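Local coordinates for AAR187Cp (Eremothecium gossypii, PDB 3ZIL), which probably regulates cohesin and the establishment of sister-chromatid cohesion, the portion described here being the helical Wap1-domain part of the whole protein, at residues 52-57 with 91-96; 79-84 with 145-150; 84-89 with 136-141; 167-172 with 208-213. All coordinates share one frame; numbering follows the deposited sequence.

Interaction 1: residues 52-57 with 91-96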
# COMPACT_ATOMS: atom_id res chain seq x y z
N ASN A 52 22.25 -4.15 -23.42
CA ASN A 52 22.43 -4.73 -24.75
C ASN A 52 23.06 -6.15 -24.78
O ASN A 52 23.08 -6.81 -25.82
CB ASN A 52 23.25 -3.73 -25.62
CG ASN A 52 22.45 -2.47 -26.02
OD1 ASN A 52 21.21 -2.42 -25.89
ND2 ASN A 52 23.16 -1.41 -26.41
N ASN A 53 23.59 -6.63 -23.64
CA ASN A 53 24.43 -7.82 -23.66
C ASN A 53 24.23 -8.67 -22.39
O ASN A 53 24.81 -8.40 -21.32
CB ASN A 53 25.92 -7.44 -23.93
CG ASN A 53 26.83 -8.64 -23.91
OD1 ASN A 53 26.37 -9.74 -23.66
ND2 ASN A 53 28.13 -8.46 -24.15
N GLU A 54 23.34 -9.66 -22.51
CA GLU A 54 22.99 -10.57 -21.42
C GLU A 54 24.26 -11.33 -20.98
O GLU A 54 24.46 -11.63 -19.81
CB GLU A 54 21.84 -11.50 -21.90
CG GLU A 54 21.32 -12.55 -20.91
CD GLU A 54 20.70 -11.93 -19.65
OE1 GLU A 54 19.74 -11.15 -19.77
OE2 GLU A 54 21.19 -12.20 -18.52
N ASP A 55 25.14 -11.58 -21.93
CA ASP A 55 26.40 -12.30 -21.65
C ASP A 55 27.31 -11.47 -20.69
O ASP A 55 27.93 -12.01 -19.78
CB ASP A 55 27.08 -12.62 -22.99
CG ASP A 55 28.21 -13.59 -22.86
OD1 ASP A 55 28.06 -14.58 -22.15
OD2 ASP A 55 29.26 -13.39 -23.51
N LEU A 56 27.36 -10.17 -20.88
CA LEU A 56 28.11 -9.27 -19.96
C LEU A 56 27.47 -9.35 -18.55
O LEU A 56 28.16 -9.47 -17.53
CB LEU A 56 28.14 -7.82 -20.52
CG LEU A 56 28.47 -6.63 -19.58
CD1 LEU A 56 29.91 -6.78 -19.10
CD2 LEU A 56 28.18 -5.23 -20.17
N CYS A 57 26.15 -9.35 -18.52
CA CYS A 57 25.41 -9.47 -17.27
C CYS A 57 25.74 -10.77 -16.54
O CYS A 57 25.94 -10.76 -15.34
CB CYS A 57 23.90 -9.32 -17.47
SG CYS A 57 23.33 -7.69 -18.04
N ALA A 91 20.36 -2.20 -9.75
CA ALA A 91 19.78 -3.02 -8.68
C ALA A 91 18.79 -4.02 -9.27
O ALA A 91 18.76 -5.19 -8.88
CB ALA A 91 19.05 -2.18 -7.65
N ASP A 92 17.95 -3.54 -10.18
CA ASP A 92 17.01 -4.41 -10.87
C ASP A 92 17.65 -5.42 -11.88
O ASP A 92 17.13 -6.49 -12.03
CB ASP A 92 15.96 -3.56 -11.55
CG ASP A 92 14.76 -4.35 -12.08
OD1 ASP A 92 14.36 -5.35 -11.43
OD2 ASP A 92 14.20 -3.88 -13.15
N LYS A 93 18.75 -5.08 -12.53
CA LYS A 93 19.29 -5.90 -13.62
C LYS A 93 20.18 -6.98 -13.02
O LYS A 93 20.19 -8.09 -13.54
CB LYS A 93 20.15 -5.03 -14.57
CG LYS A 93 20.50 -5.71 -15.88
CD LYS A 93 19.28 -6.25 -16.63
CE LYS A 93 19.75 -7.34 -17.58
NZ LYS A 93 18.91 -7.26 -18.79
N ILE A 94 20.87 -6.70 -11.90
CA ILE A 94 21.78 -7.69 -11.29
C ILE A 94 21.64 -7.56 -9.82
O ILE A 94 22.57 -7.05 -9.12
CB ILE A 94 23.28 -7.46 -11.67
CG1 ILE A 94 23.65 -5.96 -11.44
CG2 ILE A 94 23.53 -7.95 -13.13
CD1 ILE A 94 25.18 -5.67 -11.46
N PRO A 95 20.47 -7.96 -9.33
CA PRO A 95 20.16 -7.85 -7.92
C PRO A 95 21.06 -8.79 -7.11
O PRO A 95 21.40 -9.89 -7.56
CB PRO A 95 18.67 -8.35 -7.86
CG PRO A 95 18.52 -9.24 -9.08
CD PRO A 95 19.32 -8.46 -10.12
N LEU A 96 21.47 -8.37 -5.91
CA LEU A 96 22.13 -9.30 -4.98
C LEU A 96 21.08 -10.25 -4.38
O LEU A 96 19.87 -9.97 -4.51
CB LEU A 96 22.78 -8.54 -3.80
CG LEU A 96 23.73 -7.40 -4.17
CD1 LEU A 96 24.01 -6.56 -2.93
CD2 LEU A 96 25.01 -8.03 -4.75
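Cys57 and Lys93 meet in a small, partly buried side-chain contact between the first turn of helix 54-72 and the last turn of helix 81-93, in the N-terminal part of the Wap1 domain. The evidence is one close approach: Cys57 SG lies 3.6 Å from Lys93 CE, with Lys93 CG, nearer the backbone, at 4.1 Å from the same sulfur. The lysine leaves its helix with CG anti to the backbone N (chi1 -167°) and then bends at chi2 and again at chi4, which carries its methylenes past the sulfur and its amine on toward Glu54. Glu54 is itself bent at chi2, and the two charged chains run slantwise past each other. Their nearest atoms, Glu54 OE1 and Lys93 NZ, remain 4.1 Å apart, beyond a salt bridge. On the buried side Ile94, the first residue to leave the helix, brings CG2 to 4.3 Å from Cys57 O, while Met50 of helix 36-52 packs on both Cys57 and Ile94. The start of helix 54-72 is fixed by Asn53 at its N-cap, where Leu56 N donates to Asn53 OD1 at 3.0 Å from well above the amide plane and Asp55 N adds a weak second bond. Asn53 ND2 is in turn held by Tyr20 OH. The chemistry is therefore mixed: sulfur and methylenes supply van der Waals contact, whereas the Glu54 and Lys93 charges probably add only a modest electrostatic attraction on the solvent-facing side, where Glu54 is exposed.

Interaction 2: residues 79-84 with 145-150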
# COMPACT_ATOMS: atom_id res chain seq x y z
N LYS A 79 19.30 13.61 -4.89
CA LYS A 79 19.28 14.84 -5.70
C LYS A 79 19.92 14.65 -7.07
O LYS A 79 19.69 15.45 -7.95
CB LYS A 79 19.95 16.01 -4.97
CG LYS A 79 19.11 16.58 -3.82
CD LYS A 79 20.03 17.36 -2.88
CE LYS A 79 19.26 17.97 -1.73
NZ LYS A 79 20.21 18.32 -0.62
N GLN A 80 20.69 13.58 -7.27
CA GLN A 80 21.31 13.39 -8.60
C GLN A 80 20.42 12.44 -9.32
O GLN A 80 20.55 11.23 -9.16
CB GLN A 80 22.75 12.89 -8.48
CG GLN A 80 23.62 13.98 -7.82
CD GLN A 80 24.98 13.52 -7.32
OE1 GLN A 80 25.41 12.38 -7.51
NE2 GLN A 80 25.65 14.42 -6.66
N LYS A 81 19.51 12.98 -10.10
CA LYS A 81 18.40 12.14 -10.60
C LYS A 81 18.84 11.13 -11.66
O LYS A 81 18.34 10.01 -11.66
CB LYS A 81 17.25 12.97 -11.11
CG LYS A 81 16.58 13.86 -10.08
CD LYS A 81 15.71 12.95 -9.20
CE LYS A 81 15.03 13.75 -8.13
NZ LYS A 81 14.78 12.81 -7.03
N VAL A 82 19.78 11.51 -12.55
CA VAL A 82 20.10 10.65 -13.66
C VAL A 82 20.94 9.47 -13.13
O VAL A 82 20.66 8.33 -13.44
CB VAL A 82 20.81 11.37 -14.86
CG1 VAL A 82 21.33 10.30 -15.83
CG2 VAL A 82 19.87 12.32 -15.56
N THR A 83 21.86 9.77 -12.22
CA THR A 83 22.70 8.74 -11.62
C THR A 83 21.81 7.77 -10.84
O THR A 83 21.99 6.55 -10.92
CB THR A 83 23.75 9.40 -10.74
OG1 THR A 83 24.64 10.13 -11.61
CG2 THR A 83 24.57 8.41 -9.97
N SER A 84 20.86 8.33 -10.10
CA SER A 84 19.90 7.53 -9.27
C SER A 84 19.03 6.55 -10.09
O SER A 84 18.80 5.38 -9.70
CB SER A 84 19.06 8.56 -8.52
OG SER A 84 19.83 9.06 -7.45
N THR A 145 11.02 5.20 -16.54
CA THR A 145 11.87 6.28 -17.00
C THR A 145 12.05 7.43 -15.99
O THR A 145 12.54 8.49 -16.30
CB THR A 145 11.48 6.72 -18.41
OG1 THR A 145 10.12 7.17 -18.41
CG2 THR A 145 11.63 5.52 -19.35
N ASN A 146 11.72 7.15 -14.73
CA ASN A 146 11.93 8.11 -13.73
C ASN A 146 12.15 7.33 -12.43
O ASN A 146 11.78 6.12 -12.33
CB ASN A 146 10.69 9.06 -13.65
CG ASN A 146 9.41 8.29 -13.25
OD1 ASN A 146 9.22 7.95 -12.12
ND2 ASN A 146 8.56 8.01 -14.21
N THR A 147 12.76 8.01 -11.47
CA THR A 147 13.16 7.40 -10.25
C THR A 147 11.99 7.25 -9.27
O THR A 147 12.01 6.39 -8.41
CB THR A 147 14.25 8.25 -9.58
OG1 THR A 147 13.93 9.62 -9.80
CG2 THR A 147 15.57 7.97 -10.21
N CYS A 148 10.96 8.04 -9.39
CA CYS A 148 9.80 7.85 -8.48
C CYS A 148 9.29 6.43 -8.65
O CYS A 148 9.28 5.61 -7.73
CB CYS A 148 8.68 8.90 -8.75
SG CYS A 148 7.09 8.47 -7.90
N GLU A 149 8.96 6.08 -9.88
CA GLU A 149 8.44 4.73 -10.18
C GLU A 149 9.52 3.65 -10.05
O GLU A 149 9.22 2.57 -9.60
CB GLU A 149 7.86 4.65 -11.63
CG GLU A 149 6.74 5.66 -11.85
CD GLU A 149 6.19 5.49 -13.21
OE1 GLU A 149 5.45 4.56 -13.43
OE2 GLU A 149 6.62 6.21 -14.07
N TYR A 150 10.76 3.89 -10.54
CA TYR A 150 11.75 2.85 -10.40
C TYR A 150 12.07 2.55 -8.88
O TYR A 150 12.31 1.44 -8.52
CB TYR A 150 13.02 3.15 -11.24
CG TYR A 150 13.50 1.90 -12.00
CD1 TYR A 150 13.37 0.62 -11.43
CD2 TYR A 150 14.04 1.99 -13.31
CE1 TYR A 150 13.76 -0.54 -12.11
CE2 TYR A 150 14.45 0.84 -13.99
CZ TYR A 150 14.29 -0.42 -13.39
OH TYR A 150 14.66 -1.56 -14.03
O HOH W 1 12.77 10.67 -7.58
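Thr147 places OG1 between its backbone N and carbonyl carbon (chi1 37°), and this turns CG2 anti to the carbonyl carbon, onto the first turn of helix 81-93; Lys81 folds at chi2 (-76°), so that its chain passes Thr147 at about a right angle. The methyl does most of the touching: Thr147 CG2 lies 3.7 Å from Lys81 O and equally near Ser84 C, with Ser84 CB just beyond. Thr147 OG1 is 3.8 Å from Lys81 CD, and both polar ends give a hydrogen to a single water, which lies 2.7 Å from Thr147 OG1 and 3.0 Å from Lys81 NZ. The amine has further partners in Pro78 O and a salt bridge to Asp118.

Each helix start is also braced internally. Gln80 O accepts from both Ser84 OG (2.9 Å) and Ser84 N, which come from opposite faces of its plane. At the N-cap of helix 147-158, Asn146 OD1 accepts a nearly straight bond from Glu149 N (177°), and Asn146 ND2 returns one of 2.7 Å to the anti lone pair of Glu149 OE2. Leu115 and Phe121 pack around Thr147 and Lys81. The chemistry implies a divided role for Thr147: its methyl packs on the backbone of the first turn and on Ser84 CB, while its hydroxyl, donating a hydrogen bond to the bridging water, joins the network around the lysine amine.

Interaction 3: residues 84-89 with 136-141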
# COMPACT_ATOMS: atom_id res chain seq x y z
N SER A 84 20.86 8.33 -10.10
CA SER A 84 19.90 7.53 -9.27
C SER A 84 19.03 6.55 -10.09
O SER A 84 18.80 5.38 -9.70
CB SER A 84 19.06 8.56 -8.52
OG SER A 84 19.83 9.06 -7.45
N LEU A 85 18.58 7.03 -11.25
CA LEU A 85 17.93 6.20 -12.23
C LEU A 85 18.78 5.03 -12.75
O LEU A 85 18.30 3.89 -12.81
CB LEU A 85 17.46 7.03 -13.40
CG LEU A 85 16.49 6.21 -14.30
CD1 LEU A 85 15.20 5.79 -13.57
CD2 LEU A 85 16.17 6.97 -15.60
N LEU A 86 20.02 5.32 -13.15
CA LEU A 86 20.95 4.30 -13.55
C LEU A 86 21.15 3.29 -12.42
O LEU A 86 21.28 2.10 -12.68
CB LEU A 86 22.30 4.96 -13.91
CG LEU A 86 22.27 6.03 -14.98
CD1 LEU A 86 23.65 6.70 -15.28
CD2 LEU A 86 21.61 5.49 -16.24
N GLN A 87 21.24 3.77 -11.16
CA GLN A 87 21.51 2.90 -10.06
C GLN A 87 20.30 2.03 -9.82
O GLN A 87 20.50 0.89 -9.42
CB GLN A 87 21.83 3.67 -8.74
CG GLN A 87 23.21 4.35 -8.83
CD GLN A 87 23.45 5.32 -7.72
OE1 GLN A 87 22.69 6.27 -7.53
NE2 GLN A 87 24.59 5.17 -7.03
N CYS A 88 19.09 2.57 -9.98
CA CYS A 88 17.88 1.70 -9.83
C CYS A 88 17.87 0.55 -10.93
O CYS A 88 17.54 -0.57 -10.62
CB CYS A 88 16.61 2.50 -10.00
SG CYS A 88 16.23 3.70 -8.72
N PHE A 89 18.21 0.86 -12.19
CA PHE A 89 18.40 -0.18 -13.23
C PHE A 89 19.42 -1.30 -12.83
O PHE A 89 19.09 -2.47 -12.89
CB PHE A 89 18.72 0.45 -14.61
CG PHE A 89 19.17 -0.55 -15.62
CD1 PHE A 89 18.24 -1.41 -16.23
CD2 PHE A 89 20.52 -0.71 -15.90
CE1 PHE A 89 18.66 -2.36 -17.16
CE2 PHE A 89 20.94 -1.68 -16.80
CZ PHE A 89 20.01 -2.51 -17.43
N GLN A 136 18.93 8.77 -24.16
CA GLN A 136 17.68 8.46 -24.92
C GLN A 136 17.55 7.00 -25.28
O GLN A 136 16.50 6.37 -25.12
CB GLN A 136 17.54 9.28 -26.23
CG GLN A 136 17.65 10.82 -26.15
CD GLN A 136 17.26 11.49 -24.81
OE1 GLN A 136 16.17 11.22 -24.22
NE2 GLN A 136 18.16 12.41 -24.32
N ASP A 137 18.62 6.43 -25.79
CA ASP A 137 18.58 5.04 -26.19
C ASP A 137 18.28 4.12 -24.95
O ASP A 137 17.37 3.24 -24.98
CB ASP A 137 19.91 4.77 -26.87
CG ASP A 137 20.19 3.30 -27.16
OD1 ASP A 137 19.37 2.39 -26.89
OD2 ASP A 137 21.30 3.06 -27.68
N LEU A 138 19.02 4.34 -23.86
CA LEU A 138 18.69 3.62 -22.61
C LEU A 138 17.25 3.78 -22.10
O LEU A 138 16.60 2.77 -21.78
CB LEU A 138 19.70 3.93 -21.49
CG LEU A 138 19.49 3.06 -20.23
CD1 LEU A 138 19.88 1.58 -20.43
CD2 LEU A 138 20.30 3.72 -19.12
N LEU A 139 16.79 5.03 -22.01
CA LEU A 139 15.45 5.38 -21.61
C LEU A 139 14.36 4.63 -22.38
O LEU A 139 13.43 4.12 -21.76
CB LEU A 139 15.22 6.90 -21.75
CG LEU A 139 14.97 7.88 -20.62
CD1 LEU A 139 15.73 7.63 -19.34
CD2 LEU A 139 15.16 9.33 -21.12
N ARG A 140 14.45 4.60 -23.71
CA ARG A 140 13.58 3.72 -24.54
C ARG A 140 13.60 2.25 -24.14
O ARG A 140 12.64 1.56 -24.36
CB ARG A 140 13.85 3.88 -26.08
CG ARG A 140 13.55 5.31 -26.58
CD ARG A 140 13.71 5.51 -28.08
NE ARG A 140 15.03 5.18 -28.62
CZ ARG A 140 15.99 6.08 -28.89
NH1 ARG A 140 15.78 7.37 -28.67
NH2 ARG A 140 17.17 5.70 -29.40
N LYS A 141 14.65 1.77 -23.51
CA LYS A 141 14.67 0.37 -23.07
C LYS A 141 14.32 0.08 -21.60
O LYS A 141 14.14 -1.07 -21.25
CB LYS A 141 16.05 -0.22 -23.37
CG LYS A 141 16.23 -0.65 -24.82
CD LYS A 141 17.69 -0.52 -25.27
CE LYS A 141 17.76 -0.72 -26.79
NZ LYS A 141 19.15 -0.44 -27.21
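Two pairs of leucines form the seam between helix 81-93 and helix 129-141 in the helical array of the Wap1 domain. Leu86 meets Leu138 through one methyl of each: Leu86 CD2 and Leu138 CD2 are 3.6 Å apart, and the side chains pass each other at a slant. Leu85 meets Leu139 in the same methyl-to-methyl manner, with Leu85 CD2 at 3.8 Å from Leu139 CD1, but here the chains are turned about perpendicular to each other. Contact is made by branch ends alone, as the backbone spacing confirms: the CA atoms of Leu86 and Leu138 are 9.4 Å apart, and those of Leu85 and Leu139 are 9.7 Å apart. Torsions bridge the gap. In Leu138, CG stands anti to the backbone N (chi1 -173°), thrusting the isobutyl group from the helix toward its partner; Leu139 reaches Leu85 with a chi1 of -114°, away from the staggered positions, which may carry some torsional cost. Phe89, one turn beyond Leu85, faces the same seam, but Phe89 CE2 stays 5.0 Å from Leu138 CD1, beyond close contact.

Polar groups lie off the seam. Lys141 NZ donates to the syn lone pair of Asp137 OD1 at 2.9 Å, closing an i, i+4 salt bridge, and it also reaches Asn52 OD1. Around the leucines, Met43 of helix 36-52 packs on Leu86, Cys47 and Met51 of the same helix on Phe89, Thr147 and Tyr150 of helix 147-158 on Leu85, and Phe111 and Leu115 of helix 108-116 on Ser84, so helix 81-93 lies among helices 36-52, 108-116, 129-141 and 147-158.

Interaction 4: residues 167-172 with 208-213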
# COMPACT_ATOMS: atom_id res chain seq x y z
N GLY A 167 9.30 7.61 8.60
CA GLY A 167 8.75 8.73 7.80
C GLY A 167 8.08 8.22 6.50
O GLY A 167 7.44 9.01 5.80
N ALA A 168 8.14 6.90 6.27
CA ALA A 168 7.62 6.23 5.01
C ALA A 168 6.12 6.30 4.89
O ALA A 168 5.53 6.60 3.82
CB ALA A 168 8.06 4.76 4.99
N VAL A 169 5.45 6.01 6.00
CA VAL A 169 3.96 5.89 5.91
C VAL A 169 3.27 7.28 5.56
O VAL A 169 2.48 7.38 4.61
CB VAL A 169 3.43 5.21 7.18
CG1 VAL A 169 1.89 5.30 7.30
CG2 VAL A 169 3.90 3.75 7.25
N PRO A 170 3.64 8.35 6.25
CA PRO A 170 3.01 9.61 5.81
C PRO A 170 3.55 10.08 4.46
O PRO A 170 2.79 10.72 3.74
CB PRO A 170 3.44 10.66 6.88
CG PRO A 170 4.29 9.96 7.89
CD PRO A 170 4.41 8.49 7.51
N ALA A 171 4.83 9.84 4.12
CA ALA A 171 5.36 10.37 2.87
C ALA A 171 4.68 9.62 1.70
O ALA A 171 4.35 10.22 0.67
CB ALA A 171 6.88 10.25 2.77
N LEU A 172 4.41 8.34 1.87
CA LEU A 172 3.73 7.61 0.78
C LEU A 172 2.27 8.07 0.58
O LEU A 172 1.73 8.07 -0.56
CB LEU A 172 3.82 6.15 0.98
CG LEU A 172 5.22 5.55 0.75
CD1 LEU A 172 5.31 4.21 1.46
CD2 LEU A 172 5.59 5.43 -0.78
N ALA A 208 -1.50 8.67 12.29
CA ALA A 208 -2.51 9.72 12.28
C ALA A 208 -2.44 10.62 11.05
O ALA A 208 -3.47 10.77 10.36
CB ALA A 208 -2.52 10.52 13.59
N GLN A 209 -1.23 11.16 10.75
CA GLN A 209 -1.01 11.97 9.55
C GLN A 209 -1.41 11.31 8.29
O GLN A 209 -2.12 11.92 7.46
CB GLN A 209 0.50 12.36 9.39
CG GLN A 209 0.98 13.18 10.57
CD GLN A 209 2.45 13.50 10.49
OE1 GLN A 209 2.98 13.79 9.40
NE2 GLN A 209 3.14 13.40 11.64
N ALA A 210 -0.92 10.07 8.10
CA ALA A 210 -1.19 9.32 6.90
C ALA A 210 -2.70 9.05 6.78
O ALA A 210 -3.29 9.11 5.67
CB ALA A 210 -0.42 7.96 6.93
N PHE A 211 -3.33 8.66 7.88
CA PHE A 211 -4.76 8.39 7.82
C PHE A 211 -5.55 9.70 7.41
O PHE A 211 -6.38 9.70 6.52
CB PHE A 211 -5.26 7.89 9.18
CG PHE A 211 -6.76 7.82 9.28
CD1 PHE A 211 -7.47 6.79 8.72
CD2 PHE A 211 -7.49 8.91 9.91
CE1 PHE A 211 -8.86 6.75 8.79
CE2 PHE A 211 -8.88 8.85 10.00
CZ PHE A 211 -9.57 7.79 9.41
N GLN A 212 -5.19 10.82 7.99
CA GLN A 212 -5.88 12.07 7.62
C GLN A 212 -5.63 12.37 6.14
O GLN A 212 -6.51 12.91 5.44
CB GLN A 212 -5.39 13.17 8.52
CG GLN A 212 -5.81 12.86 9.96
CD GLN A 212 -5.18 13.77 10.99
OE1 GLN A 212 -4.62 14.84 10.64
NE2 GLN A 212 -5.21 13.34 12.29
N THR A 213 -4.45 12.01 5.62
CA THR A 213 -4.22 12.27 4.25
C THR A 213 -5.07 11.40 3.37
O THR A 213 -5.68 11.90 2.43
CB THR A 213 -2.77 12.09 3.88
OG1 THR A 213 -2.04 13.05 4.64
CG2 THR A 213 -2.53 12.33 2.43
O HOH W 2 0.58 11.82 5.44
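Pro170 and Thr213 are joined through one water, which donates to Pro170 O at 3.0 Å and lies equally far from Thr213 OG1. This bridge gives a polar link to a mainly apolar contact between helix 168-178 and helix 201-215. The closest apolar touch is made by Ala210, whose CB meets Val169 CG1 at 3.5 Å and rests 4.0 Å from Pro170 CA. Val169 holds CG1 anti to its backbone N (chi1 168°), which directs that methyl across the interface, while Leu191, Ile195 and Leu234 pack around the same side chain. Toward solvent, Gln209 extends its chain beyond CG, and its OE1 comes within 4.0 Å of Pro170 CB, a van der Waals approach to the flank of the ring.

The small alanine side chain is consistent with how near the backbones come. The CA atoms of Pro170 and Ala210 are only 4.3 Å apart, and the short helix axes approach to 8.1 Å. Pro170 sits in the first turn, where the absence of an amide hydrogen costs the helix none of its i to i-4 bonds; the backbone ladder begins one residue later, with Ala171 N donating to Gly167 O. Gly167, at the N-cap, has a positive phi of 91°, a conformation that glycine adopts readily.

The two segments cross at 18° and run in nearly the same direction, with helix 185-193 between them in sequence and packed on Val169 and Leu172. Nearly parallel helices separated by an intervening one are characteristic of an alpha-solenoid built from stacked helical hairpins, consistent with the TPR-like clan of the Wap1 family.

In the fold
Interactions 1, 2 and 3 cluster around helix 81-93: its N-terminal turn serves interaction 2, its middle interaction 3, and its C-terminal end interaction 1. Interactions 2 and 3, with centres 9 Å apart, share Ser84; the centre of interaction 1 is 13 Å from that of interaction 3 and 18 Å from that of interaction 2. Probable hydrogen bonds join them, Asp92 to Tyr150 and Asn52 to Lys141. Along the chain, interaction 3 falls within the span of interaction 2, and the segments of interaction 1 alternate with those of both. Interaction 4 follows in series, its centre 23 Å from that of interaction 2. The contacts thus tie helix 81-93, in the N-terminal part, to its neighbours, then continue the all-helical stacking.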